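Local coordinates for nuclease-like protein (Chaetomium thermophilum, PDB 6GRB), which probably acts as a structure-selective nuclease that resolves four-way DNA (Holliday) junctions and cuts 5' flaps, and carries metal-binding sites in its nuclease core, at residues S366-E370 and W442-T446; L306-T310 and G321-L325; Y127-I133 and I288-R292. All coordinates share one frame. Numbering follows the deposited sequence.

Interaction 1: S366-E370 and W442-T446; sequences SMRRE and WVPET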
ATOM      1  N   SER A 366      15.014  -0.764 -27.701  1.00 71.26           N
ATOM      2  CA  SER A 366      15.557   0.333 -28.490  1.00 71.85           C
ATOM      3  C   SER A 366      16.308   1.366 -27.678  1.00 71.03           C
ATOM      4  O   SER A 366      16.918   2.258 -28.284  1.00 71.41           O
ATOM      5  CB  SER A 366      14.442   1.046 -29.279  1.00 73.19           C
ATOM      6  OG  SER A 366      13.390   1.471 -28.421  1.00 73.14           O
ATOM      7  N   MET A 367      16.224   1.334 -26.358  1.00 69.85           N
ATOM      8  CA  MET A 367      16.855   2.368 -25.558  1.00 69.26           C
ATOM      9  C   MET A 367      16.855   1.983 -24.087  1.00 68.02           C
ATOM     10  O   MET A 367      16.327   0.968 -23.720  1.00 67.79           O
ATOM     11  CB  MET A 367      16.070   3.673 -25.778  1.00 77.22           C
ATOM     12  CG  MET A 367      16.718   5.002 -25.404  1.00 77.75           C
ATOM     13  SD  MET A 367      15.753   6.452 -25.868  1.00 78.29           S
ATOM     14  CE  MET A 367      14.552   5.628 -26.849  1.00 78.30           C
ATOM     15  N   ARG A 368      17.484   2.841 -23.291  1.00 74.29           N
ATOM     16  CA  ARG A 368      17.596   2.685 -21.851  1.00 73.24           C
ATOM     17  C   ARG A 368      17.542   4.081 -21.243  1.00 73.11           C
ATOM     18  O   ARG A 368      17.928   5.059 -21.884  1.00 73.73           O
ATOM     19  CB  ARG A 368      18.907   1.992 -21.482  1.00 72.68           C
ATOM     20  CG  ARG A 368      19.479   2.421 -20.141  1.00 71.27           C
ATOM     21  CD  ARG A 368      20.208   1.275 -19.460  1.00 70.18           C
ATOM     22  NE  ARG A 368      20.646   1.629 -18.113  1.00 69.72           N
ATOM     23  CZ  ARG A 368      21.304   0.808 -17.301  1.00 69.49           C
ATOM     24  NH1 ARG A 368      21.603  -0.421 -17.698  1.00 69.63           N
ATOM     25  NH2 ARG A 368      21.664   1.216 -16.092  1.00 69.24           N
ATOM     26  N   ARG A 369      17.064   4.170 -20.010  1.00 68.61           N
ATOM     27  CA  ARG A 369      16.938   5.441 -19.325  1.00 68.54           C
ATOM     28  C   ARG A 369      16.873   5.165 -17.833  1.00 67.47           C
ATOM     29  O   ARG A 369      16.507   4.072 -17.393  1.00 66.88           O
ATOM     30  CB  ARG A 369      15.681   6.213 -19.771  1.00 69.39           C
ATOM     31  CG  ARG A 369      14.384   5.679 -19.144  1.00 69.15           C
ATOM     32  CD  ARG A 369      13.202   6.612 -19.352  1.00 70.02           C
ATOM     33  NE  ARG A 369      12.028   6.155 -18.613  1.00 69.78           N
ATOM     34  CZ  ARG A 369      10.859   6.791 -18.553  1.00 70.47           C
ATOM     35  NH1 ARG A 369       9.869   6.293 -17.840  1.00 70.24           N
ATOM     36  NH2 ARG A 369      10.681   7.928 -19.201  1.00 71.37           N
ATOM     37  N   GLU A 370      17.208   6.181 -17.065  1.00 70.72           N
ATOM     38  CA  GLU A 370      17.060   6.155 -15.619  1.00 69.91           C
ATOM     39  C   GLU A 370      16.306   7.439 -15.286  1.00 70.28           C
ATOM     40  O   GLU A 370      16.894   8.463 -14.944  1.00 70.45           O
ATOM     41  CB  GLU A 370      18.415   6.036 -14.920  1.00 69.44           C
ATOM     42  CG  GLU A 370      19.203   4.793 -15.332  1.00 69.22           C
ATOM     43  CD  GLU A 370      20.545   4.698 -14.631  1.00 68.94           C
ATOM     44  OE1 GLU A 370      20.708   5.418 -13.615  1.00 68.81           O
ATOM     45  OE2 GLU A 370      21.444   3.932 -15.092  1.00 68.97           O
ATOM     46  N   TRP A 442       8.031   1.381 -21.432  1.00 69.99           N
ATOM     47  CA  TRP A 442       9.205   1.341 -20.566  1.00 68.27           C
ATOM     48  C   TRP A 442       8.988   0.295 -19.476  1.00 66.61           C
ATOM     49  O   TRP A 442       8.039   0.399 -18.683  1.00 66.17           O
ATOM     50  CB  TRP A 442       9.489   2.704 -19.935  1.00 68.05           C
ATOM     51  CG  TRP A 442      10.001   3.756 -20.872  1.00 69.08           C
ATOM     52  CD1 TRP A 442       9.314   4.831 -21.339  1.00 70.25           C
ATOM     53  CD2 TRP A 442      11.324   3.858 -21.420  1.00 68.83           C
ATOM     54  NE1 TRP A 442      10.113   5.588 -22.159  1.00 70.60           N
ATOM     55  CE2 TRP A 442      11.354   5.014 -22.222  1.00 69.81           C
ATOM     56  CE3 TRP A 442      12.483   3.084 -21.309  1.00 67.89           C
ATOM     57  CZ2 TRP A 442      12.499   5.416 -22.911  1.00 69.85           C
ATOM     58  CZ3 TRP A 442      13.618   3.481 -21.980  1.00 68.05           C
ATOM     59  CH2 TRP A 442      13.618   4.633 -22.780  1.00 69.03           C
ATOM     60  N   VAL A 443       9.867  -0.702 -19.428  1.00 66.13           N
ATOM     61  CA  VAL A 443       9.767  -1.772 -18.433  1.00 64.65           C
ATOM     62  C   VAL A 443      11.075  -1.832 -17.652  1.00 63.57           C
ATOM     63  O   VAL A 443      12.156  -1.695 -18.254  1.00 63.93           O
ATOM     64  CB  VAL A 443       9.423  -3.117 -19.095  1.00 64.90           C
ATOM     65  CG1 VAL A 443       9.329  -4.219 -18.057  1.00 63.74           C
ATOM     66  CG2 VAL A 443       8.113  -2.994 -19.862  1.00 65.84           C
ATOM     67  N   PRO A 444      11.023  -1.986 -16.323  1.00 63.48           N
ATOM     68  CA  PRO A 444      12.270  -2.036 -15.525  1.00 62.70           C
ATOM     69  C   PRO A 444      13.205  -3.146 -15.982  1.00 62.67           C
ATOM     70  O   PRO A 444      12.790  -4.289 -16.176  1.00 62.62           O
ATOM     71  CB  PRO A 444      11.765  -2.270 -14.096  1.00 61.71           C
ATOM     72  CG  PRO A 444      10.400  -1.610 -14.091  1.00 61.97           C
ATOM     73  CD  PRO A 444       9.826  -1.831 -15.472  1.00 62.98           C
ATOM     74  N   GLU A 445      14.484  -2.790 -16.139  1.00 67.37           N
ATOM     75  CA  GLU A 445      15.479  -3.700 -16.712  1.00 67.52           C
ATOM     76  C   GLU A 445      15.555  -5.026 -15.950  1.00 66.90           C
ATOM     77  O   GLU A 445      15.755  -6.083 -16.561  1.00 67.18           O
ATOM     78  CB  GLU A 445      16.859  -3.021 -16.744  1.00 67.59           C
ATOM     79  CG  GLU A 445      17.949  -3.852 -17.372  1.00 67.83           C
ATOM     80  CD  GLU A 445      19.323  -3.193 -17.271  1.00 67.87           C
ATOM     81  OE1 GLU A 445      19.521  -2.388 -16.339  1.00 67.50           O
ATOM     82  OE2 GLU A 445      20.218  -3.475 -18.114  1.00 68.33           O
ATOM     83  N   THR A 446      15.408  -5.008 -14.624  1.00 64.52           N
ATOM     84  CA  THR A 446      15.578  -6.288 -13.955  1.00 64.23           C
ATOM     85  C   THR A 446      14.364  -7.187 -14.146  1.00 64.35           C
ATOM     86  O   THR A 446      14.499  -8.417 -14.106  1.00 64.50           O
ATOM     87  CB  THR A 446      15.912  -6.113 -12.466  1.00 63.75           C
ATOM     88  OG1 THR A 446      14.877  -5.388 -11.803  1.00 63.51           O
ATOM     89  CG2 THR A 446      17.227  -5.412 -12.279  1.00 63.96           C
TER
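This contact spans the small antiparallel sheet of the C-terminal Gen1 domain, whose order is 364-371, 377-384, 439-444. Strands 366-370 and 442-444 are the two outer ones, so they are not backbone neighbours: their axes approach to 8.9 Å at 61° and side chains must reach across the middle strand. W442 makes most of the reach. The guanidinium of R369 lies flat on its indole, planes 2° apart and centres 3.8 Å apart, a cation-pi stack with R369 CZ 3.8 Å from the centroid of the W442 five-membered ring. The aliphatic part follows, R369 CD sitting 3.7 Å from the centroid of the W442 six-membered ring in a CH-pi contact. M367 meets the far end of the indole, its CB 4.0 Å from W442 CH2, and its sulfur makes a Met-aromatic contact at the ring edge. E445, where strand 439-444 turns into helix 445-451, joins R368 and E370 in a salt-bridge network: R368 NH2 makes a hydrogen-bonded salt bridge to E370 OE2 at 2.9 Å, while R368 NH1 lies 3.2 Å from E445 OE1, which is well out of the guanidinium plane. On the middle strand, E379 forms a salt bridge with R369 and R381 makes another cation-pi contact with W442. Flat stacking leaves the in-plane N-H groups of R369 pointing outward, so it can hold the tryptophan and its carboxylate partner at once; the R368–E445 pair, by contrast, rests on charge alone.

Interaction 2: L306-T310 and G321-L325; sequences LREFT and GAIKL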
ATOM      1  N   LEU A 306     -12.372  -9.734 -17.774  1.00 62.48           N
ATOM      2  CA  LEU A 306     -12.207  -8.284 -17.845  1.00 60.35           C
ATOM      3  C   LEU A 306     -12.885  -7.695 -19.070  1.00 60.74           C
ATOM      4  O   LEU A 306     -13.389  -6.565 -19.005  1.00 59.43           O
ATOM      5  CB  LEU A 306     -10.725  -7.914 -17.847  1.00 59.51           C
ATOM      6  CG  LEU A 306     -10.051  -7.854 -16.485  1.00 58.22           C
ATOM      7  CD1 LEU A 306      -8.535  -7.557 -16.655  1.00 57.63           C
ATOM      8  CD2 LEU A 306     -10.723  -6.815 -15.623  1.00 56.57           C
ATOM      9  N   ARG A 307     -12.910  -8.423 -20.199  1.00 63.98           N
ATOM     10  CA  ARG A 307     -13.637  -7.894 -21.351  1.00 64.42           C
ATOM     11  C   ARG A 307     -15.134  -7.804 -21.072  1.00 64.19           C
ATOM     12  O   ARG A 307     -15.757  -6.785 -21.382  1.00 63.25           O
ATOM     13  CB  ARG A 307     -13.382  -8.719 -22.599  1.00 66.68           C
ATOM     14  CG  ARG A 307     -14.195  -8.209 -23.784  1.00 67.15           C
ATOM     15  CD  ARG A 307     -13.702  -6.836 -24.262  1.00 65.80           C
ATOM     16  NE  ARG A 307     -14.652  -6.212 -25.187  1.00 66.01           N
ATOM     17  CZ  ARG A 307     -15.324  -5.090 -24.938  1.00 64.60           C
ATOM     18  NH1 ARG A 307     -16.173  -4.616 -25.831  1.00 64.96           N
ATOM     19  NH2 ARG A 307     -15.140  -4.427 -23.804  1.00 62.94           N
ATOM     20  N   GLU A 308     -15.726  -8.831 -20.454  1.00 62.62           N
ATOM     21  CA  GLU A 308     -17.142  -8.732 -20.085  1.00 62.14           C
ATOM     22  C   GLU A 308     -17.371  -7.665 -19.013  1.00 59.88           C
ATOM     23  O   GLU A 308     -18.331  -6.886 -19.110  1.00 59.08           O
ATOM     24  CB  GLU A 308     -17.683 -10.086 -19.620  1.00 63.54           C
ATOM     25  N   PHE A 309     -16.492  -7.591 -18.000  1.00 64.03           N
ATOM     26  CA  PHE A 309     -16.629  -6.570 -16.956  1.00 62.05           C
ATOM     27  C   PHE A 309     -16.622  -5.146 -17.532  1.00 61.12           C
ATOM     28  O   PHE A 309     -17.479  -4.322 -17.178  1.00 60.27           O
ATOM     29  CB  PHE A 309     -15.519  -6.723 -15.917  1.00 61.31           C
ATOM     30  CG  PHE A 309     -15.636  -5.774 -14.743  1.00 59.53           C
ATOM     31  CD1 PHE A 309     -15.107  -4.494 -14.811  1.00 58.50           C
ATOM     32  CD2 PHE A 309     -16.252  -6.180 -13.563  1.00 59.18           C
ATOM     33  CE1 PHE A 309     -15.200  -3.627 -13.745  1.00 57.29           C
ATOM     34  CE2 PHE A 309     -16.344  -5.318 -12.469  1.00 57.78           C
ATOM     35  CZ  PHE A 309     -15.822  -4.032 -12.564  1.00 56.90           C
ATOM     36  N   THR A 310     -15.652  -4.833 -18.407  1.00 60.73           N
ATOM     37  CA  THR A 310     -15.519  -3.466 -18.910  1.00 60.08           C
ATOM     38  C   THR A 310     -16.651  -3.093 -19.856  1.00 60.62           C
ATOM     39  O   THR A 310     -17.080  -1.924 -19.878  1.00 59.97           O
ATOM     40  CB  THR A 310     -14.174  -3.273 -19.615  1.00 60.42           C
ATOM     41  OG1 THR A 310     -14.052  -4.196 -20.705  1.00 61.92           O
ATOM     42  CG2 THR A 310     -13.022  -3.462 -18.636  1.00 59.72           C
ATOM     43  N   GLY A 321     -14.447  -0.703 -27.674  1.00 67.46           N
ATOM     44  CA  GLY A 321     -14.222  -1.063 -26.282  1.00 66.43           C
ATOM     45  C   GLY A 321     -13.342  -2.272 -26.079  1.00 67.00           C
ATOM     46  O   GLY A 321     -12.718  -2.401 -25.021  1.00 66.12           O
ATOM     47  N   ALA A 322     -13.281  -3.168 -27.060  1.00 66.69           N
ATOM     48  CA  ALA A 322     -12.287  -4.232 -27.035  1.00 67.57           C
ATOM     49  C   ALA A 322     -10.894  -3.684 -27.311  1.00 67.54           C
ATOM     50  O   ALA A 322      -9.923  -4.082 -26.652  1.00 67.18           O
ATOM     51  CB  ALA A 322     -12.644  -5.309 -28.055  1.00 69.55           C
ATOM     52  N   ILE A 323     -10.781  -2.776 -28.287  1.00 68.74           N
ATOM     53  CA  ILE A 323      -9.481  -2.206 -28.646  1.00 69.07           C
ATOM     54  C   ILE A 323      -8.950  -1.334 -27.516  1.00 67.59           C
ATOM     55  O   ILE A 323      -7.734  -1.242 -27.312  1.00 67.65           O
ATOM     56  CB  ILE A 323      -9.598  -1.424 -29.969  1.00 70.03           C
ATOM     57  CG1 ILE A 323      -9.735  -2.402 -31.140  1.00 71.72           C
ATOM     58  CG2 ILE A 323      -8.426  -0.464 -30.167  1.00 70.22           C
ATOM     59  CD1 ILE A 323     -10.197  -1.741 -32.419  1.00 72.40           C
ATOM     60  N   LYS A 324      -9.849  -0.696 -26.757  1.00 68.16           N
ATOM     61  CA  LYS A 324      -9.410   0.161 -25.662  1.00 66.97           C
ATOM     62  C   LYS A 324      -8.912  -0.661 -24.473  1.00 66.03           C
ATOM     63  O   LYS A 324      -7.958  -0.265 -23.794  1.00 65.47           O
ATOM     64  CB  LYS A 324     -10.545   1.086 -25.221  1.00 67.57           C
ATOM     65  N   LEU A 325      -9.539  -1.810 -24.213  1.00 65.65           N
ATOM     66  CA  LEU A 325      -9.053  -2.688 -23.158  1.00 64.95           C
ATOM     67  C   LEU A 325      -7.661  -3.185 -23.482  1.00 65.48           C
ATOM     68  O   LEU A 325      -6.801  -3.254 -22.595  1.00 64.55           O
ATOM     69  CB  LEU A 325     -10.013  -3.867 -22.950  1.00 65.36           C
ATOM     70  CG  LEU A 325      -9.587  -5.039 -22.060  1.00 65.24           C
ATOM     71  CD1 LEU A 325      -9.331  -4.609 -20.625  1.00 63.59           C
ATOM     72  CD2 LEU A 325     -10.629  -6.109 -22.102  1.00 66.36           C
TER
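Apolar contact is led by L325, which points from helix 318-340 at the facing turn of helix 303-313. L325 CD2 lies 3.6 Å from R307 CA, 3.8 Å from R307 CD, 4.1 Å from L306 C and 4.2 Å from T310 OG1, so one methyl sits against backbone and side chains of a single turn. F61 of helix 55-70 touches L306, T310 and L325, closing this apolar side. The two segments belong to consecutive helices joined by a short link and splayed rather than tightly antiparallel: the axes of 306-310 and 321-325 come within 10.3 Å, with 121° between their N-to-C directions, and the nearest CA pair is R307–A322, 6.9 Å apart. G321 and A322 are small enough for the R307 guanidinium to lie face-on against the backbone here, R307 NE being 3.6 Å from A322 CB. Polar bonding by R307 is directed to other partners: a hydrogen bond from NH2 to the carbonyl of W316, in the link between the helices, and a salt bridge from NE to E397.

Interaction 3: Y127-I133 and I288-R292; sequences YLEQQGI and IERLR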
ATOM      1  N   TYR A 127      -0.919  -6.608  11.092  1.00 55.23           N
ATOM      2  CA  TYR A 127      -0.699  -7.968  11.561  1.00 55.47           C
ATOM      3  C   TYR A 127      -0.158  -8.854  10.438  1.00 54.50           C
ATOM      4  O   TYR A 127       0.730  -9.678  10.666  1.00 55.04           O
ATOM      5  CB  TYR A 127      -2.005  -8.516  12.145  1.00 55.38           C
ATOM      6  CG  TYR A 127      -1.884  -9.879  12.784  1.00 55.69           C
ATOM      7  CD1 TYR A 127      -0.994 -10.109  13.824  1.00 56.95           C
ATOM      8  CD2 TYR A 127      -2.650 -10.938  12.343  1.00 54.82           C
ATOM      9  CE1 TYR A 127      -0.878 -11.342  14.405  1.00 57.13           C
ATOM     10  CE2 TYR A 127      -2.556 -12.180  12.929  1.00 55.17           C
ATOM     11  CZ  TYR A 127      -1.665 -12.379  13.953  1.00 56.23           C
ATOM     12  OH  TYR A 127      -1.574 -13.636  14.517  1.00 56.45           O
ATOM     13  N   LEU A 128      -0.674  -8.703   9.213  1.00 52.65           N
ATOM     14  CA  LEU A 128      -0.174  -9.525   8.105  1.00 52.20           C
ATOM     15  C   LEU A 128       1.294  -9.233   7.810  1.00 52.72           C
ATOM     16  O   LEU A 128       2.019 -10.109   7.336  1.00 52.93           O
ATOM     17  CB  LEU A 128      -1.002  -9.295   6.837  1.00 51.06           C
ATOM     18  CG  LEU A 128      -2.477  -9.661   6.807  1.00 50.45           C
ATOM     19  CD1 LEU A 128      -3.090  -9.413   5.421  1.00 49.49           C
ATOM     20  CD2 LEU A 128      -2.739 -11.074   7.304  1.00 50.98           C
ATOM     21  N   GLU A 129       1.740  -8.009   8.065  1.00 54.71           N
ATOM     22  CA  GLU A 129       3.135  -7.668   7.833  1.00 55.28           C
ATOM     23  C   GLU A 129       4.037  -8.236   8.923  1.00 56.35           C
ATOM     24  O   GLU A 129       5.116  -8.755   8.624  1.00 56.43           O
ATOM     25  CB  GLU A 129       3.311  -6.147   7.723  1.00 55.40           C
ATOM     26  CG  GLU A 129       4.725  -5.730   7.991  1.00 56.36           C
ATOM     27  CD  GLU A 129       4.967  -4.245   7.889  1.00 56.79           C
ATOM     28  OE1 GLU A 129       4.008  -3.462   7.897  1.00 56.38           O
ATOM     29  OE2 GLU A 129       6.140  -3.846   7.809  1.00 57.12           O
ATOM     30  N   GLN A 130       3.619  -8.180  10.189  1.00 57.61           N
ATOM     31  CA  GLN A 130       4.498  -8.711  11.218  1.00 58.71           C
ATOM     32  C   GLN A 130       4.506 -10.242  11.245  1.00 58.53           C
ATOM     33  O   GLN A 130       5.477 -10.830  11.731  1.00 59.14           O
ATOM     34  CB  GLN A 130       4.150  -8.090  12.584  1.00 60.00           C
ATOM     35  CG  GLN A 130       2.950  -8.614  13.339  1.00 60.23           C
ATOM     36  CD  GLN A 130       2.550  -7.672  14.521  1.00 61.76           C
ATOM     37  OE1 GLN A 130       3.384  -6.884  15.040  1.00 62.90           O
ATOM     38  NE2 GLN A 130       1.268  -7.742  14.933  1.00 61.72           N
ATOM     39  N   GLN A 131       3.493 -10.898  10.681  1.00 57.23           N
ATOM     40  CA  GLN A 131       3.506 -12.339  10.434  1.00 57.09           C
ATOM     41  C   GLN A 131       4.216 -12.727   9.133  1.00 56.58           C
ATOM     42  O   GLN A 131       4.354 -13.919   8.842  1.00 56.64           O
ATOM     43  CB  GLN A 131       2.073 -12.870  10.415  1.00 56.59           C
ATOM     44  CG  GLN A 131       1.404 -12.770  11.766  1.00 57.15           C
ATOM     45  CD  GLN A 131       2.117 -13.630  12.802  1.00 58.08           C
ATOM     46  OE1 GLN A 131       2.466 -14.777  12.527  1.00 58.03           O
ATOM     47  NE2 GLN A 131       2.372 -13.071  13.972  1.00 58.98           N
ATOM     48  N   GLY A 132       4.659 -11.772   8.333  1.00 53.24           N
ATOM     49  CA  GLY A 132       5.409 -12.118   7.142  1.00 52.74           C
ATOM     50  C   GLY A 132       4.578 -12.422   5.916  1.00 52.14           C
ATOM     51  O   GLY A 132       5.146 -12.802   4.885  1.00 51.75           O
ATOM     52  N   ILE A 133       3.251 -12.266   5.993  1.00 51.40           N
ATOM     53  CA  ILE A 133       2.402 -12.458   4.824  1.00 50.99           C
ATOM     54  C   ILE A 133       2.705 -11.398   3.761  1.00 50.46           C
ATOM     55  O   ILE A 133       2.631 -11.674   2.558  1.00 50.18           O
ATOM     56  CB  ILE A 133       0.923 -12.442   5.254  1.00 50.71           C
ATOM     57  CG1 ILE A 133       0.702 -13.394   6.424  1.00 51.15           C
ATOM     58  CG2 ILE A 133       0.008 -12.826   4.101  1.00 50.52           C
ATOM     59  CD1 ILE A 133       0.938 -14.854   6.068  1.00 51.69           C
ATOM     60  N   ILE A 288      -4.016 -17.086   9.321  1.00 53.83           N
ATOM     61  CA  ILE A 288      -2.668 -16.703   8.906  1.00 54.06           C
ATOM     62  C   ILE A 288      -1.973 -17.860   8.204  1.00 54.66           C
ATOM     63  O   ILE A 288      -1.311 -17.666   7.182  1.00 54.74           O
ATOM     64  CB  ILE A 288      -1.840 -16.211  10.103  1.00 54.49           C
ATOM     65  CG1 ILE A 288      -2.465 -14.944  10.700  1.00 54.15           C
ATOM     66  CG2 ILE A 288      -0.396 -16.001   9.661  1.00 54.84           C
ATOM     67  CD1 ILE A 288      -2.725 -13.857   9.681  1.00 53.39           C
ATOM     68  N   GLU A 289      -2.137 -19.086   8.707  1.00 56.68           N
ATOM     69  CA  GLU A 289      -1.506 -20.213   8.031  1.00 57.32           C
ATOM     70  C   GLU A 289      -2.134 -20.467   6.665  1.00 57.39           C
ATOM     71  O   GLU A 289      -1.417 -20.760   5.696  1.00 57.84           O
ATOM     72  CB  GLU A 289      -1.550 -21.464   8.912  1.00 57.77           C
ATOM     73  CG  GLU A 289      -0.199 -21.788   9.554  1.00 58.18           C
ATOM     74  CD  GLU A 289       0.900 -21.993   8.501  1.00 58.51           C
ATOM     75  OE1 GLU A 289       1.054 -23.140   7.987  1.00 58.94           O
ATOM     76  OE2 GLU A 289       1.587 -20.996   8.150  1.00 58.34           O
ATOM     77  N   ARG A 290      -3.462 -20.345   6.555  1.00 54.44           N
ATOM     78  CA  ARG A 290      -4.097 -20.395   5.237  1.00 54.55           C
ATOM     79  C   ARG A 290      -3.446 -19.397   4.279  1.00 54.37           C
ATOM     80  O   ARG A 290      -3.050 -19.752   3.162  1.00 55.01           O
ATOM     81  CB  ARG A 290      -5.601 -20.122   5.364  1.00 53.97           C
ATOM     82  CG  ARG A 290      -6.399 -20.324   4.069  1.00 54.25           C
ATOM     83  CD  ARG A 290      -7.912 -20.301   4.307  1.00 53.78           C
ATOM     84  NE  ARG A 290      -8.339 -18.992   4.805  1.00 52.68           N
ATOM     85  CZ  ARG A 290      -8.277 -17.859   4.092  1.00 52.11           C
ATOM     86  NH1 ARG A 290      -7.810 -17.864   2.831  1.00 52.62           N
ATOM     87  NH2 ARG A 290      -8.683 -16.711   4.636  1.00 51.14           N
ATOM     88  N   LEU A 291      -3.305 -18.141   4.714  1.00 55.37           N
ATOM     89  CA  LEU A 291      -2.707 -17.127   3.851  1.00 55.15           C
ATOM     90  C   LEU A 291      -1.274 -17.476   3.474  1.00 55.79           C
ATOM     91  O   LEU A 291      -0.816 -17.147   2.370  1.00 55.94           O
ATOM     92  CB  LEU A 291      -2.753 -15.763   4.539  1.00 54.24           C
ATOM     93  CG  LEU A 291      -4.170 -15.241   4.812  1.00 53.41           C
ATOM     94  CD1 LEU A 291      -4.141 -13.855   5.474  1.00 52.62           C
ATOM     95  CD2 LEU A 291      -4.960 -15.233   3.524  1.00 53.34           C
ATOM     96  N   ARG A 292      -0.555 -18.151   4.374  1.00 57.04           N
ATOM     97  CA  ARG A 292       0.833 -18.487   4.101  1.00 57.46           C
ATOM     98  C   ARG A 292       0.959 -19.435   2.920  1.00 58.13           C
ATOM     99  O   ARG A 292       1.897 -19.325   2.136  1.00 58.14           O
ATOM    100  CB  ARG A 292       1.474 -19.080   5.339  1.00 57.76           C
ATOM    101  CG  ARG A 292       2.543 -18.182   5.934  1.00 57.52           C
ATOM    102  CD  ARG A 292       3.289 -18.869   7.068  1.00 58.01           C
ATOM    103  NE  ARG A 292       2.995 -18.275   8.365  1.00 57.96           N
ATOM    104  CZ  ARG A 292       3.480 -17.088   8.728  1.00 57.82           C
ATOM    105  NH1 ARG A 292       4.254 -16.429   7.849  1.00 57.51           N
ATOM    106  NH2 ARG A 292       3.201 -16.556   9.937  1.00 57.99           N
TER
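I288 is the main bump here. Pointing from helix 285-294 at the end of helix 121-130, it enters a hollow lined by Y127, L128, Q131 and I133. I288 CG1 lies 3.6 Å from Y127 CE2, I288 CD1 3.7 Å from L128 CD2, and I288 CG2 is 4.1 Å from Q131 CB and 4.0 Å from I133 CD1. One turn on, L291 fills the next space: L291 CD1 rests 3.6 Å from L128 CD2, and L291 CB lies 4.1 Å from I133 CG2. I133 answers in the other direction, reaching between I288 and R292 with I133 CD1 3.8 Å from I288 O and 3.7 Å from R292 CG. H115 of strand 113-116, at the edge of the large sheet, touches both L128 and L291, tying the two helices to that sheet. Helix 121-130 ends in a Schellman motif, with G132 at positive phi, which turns the chain so that I133 comes back to the interface; a side chain at G132 would clash with the preceding carbonyl. Over the outer side lies R292. R292 NH1 gives a 2.7 Å hydrogen bond to Q131 O and R292 NH2 a weak one of 3.1 Å to the same oxygen, while R292 NE forms a salt bridge with E289 OE2 at 3.1 Å, and I133 CD1 packs on one guanidinium face. The chemistry thus pairs an aliphatic interior with an arginine lid that binds a helix-end carbonyl, joining the I-region helix that carries E122, a metal-binding residue (empty in this model), to the later helical part.

How the interactions relate
The contacts come in series along the chain, interaction 3 closing before interaction 2 opens and interaction 2 before interaction 1. None touches another: the centre of interaction 3 is about 34 Å from the centres of both others, and those two centres are about 28 Å apart. Interaction 3 lies nearest the metal site, at the large mixed sheet, and its helix 285-294 is followed directly by helix 303-313 of interaction 2. Helix 318-340 then leads to strand 364-371 of interaction 1, and its later residues L334 and V335 touch V443. One helix thus spans from the helix pair of interaction 2 to the C-terminal domain, linking that small sheet to the nuclease core.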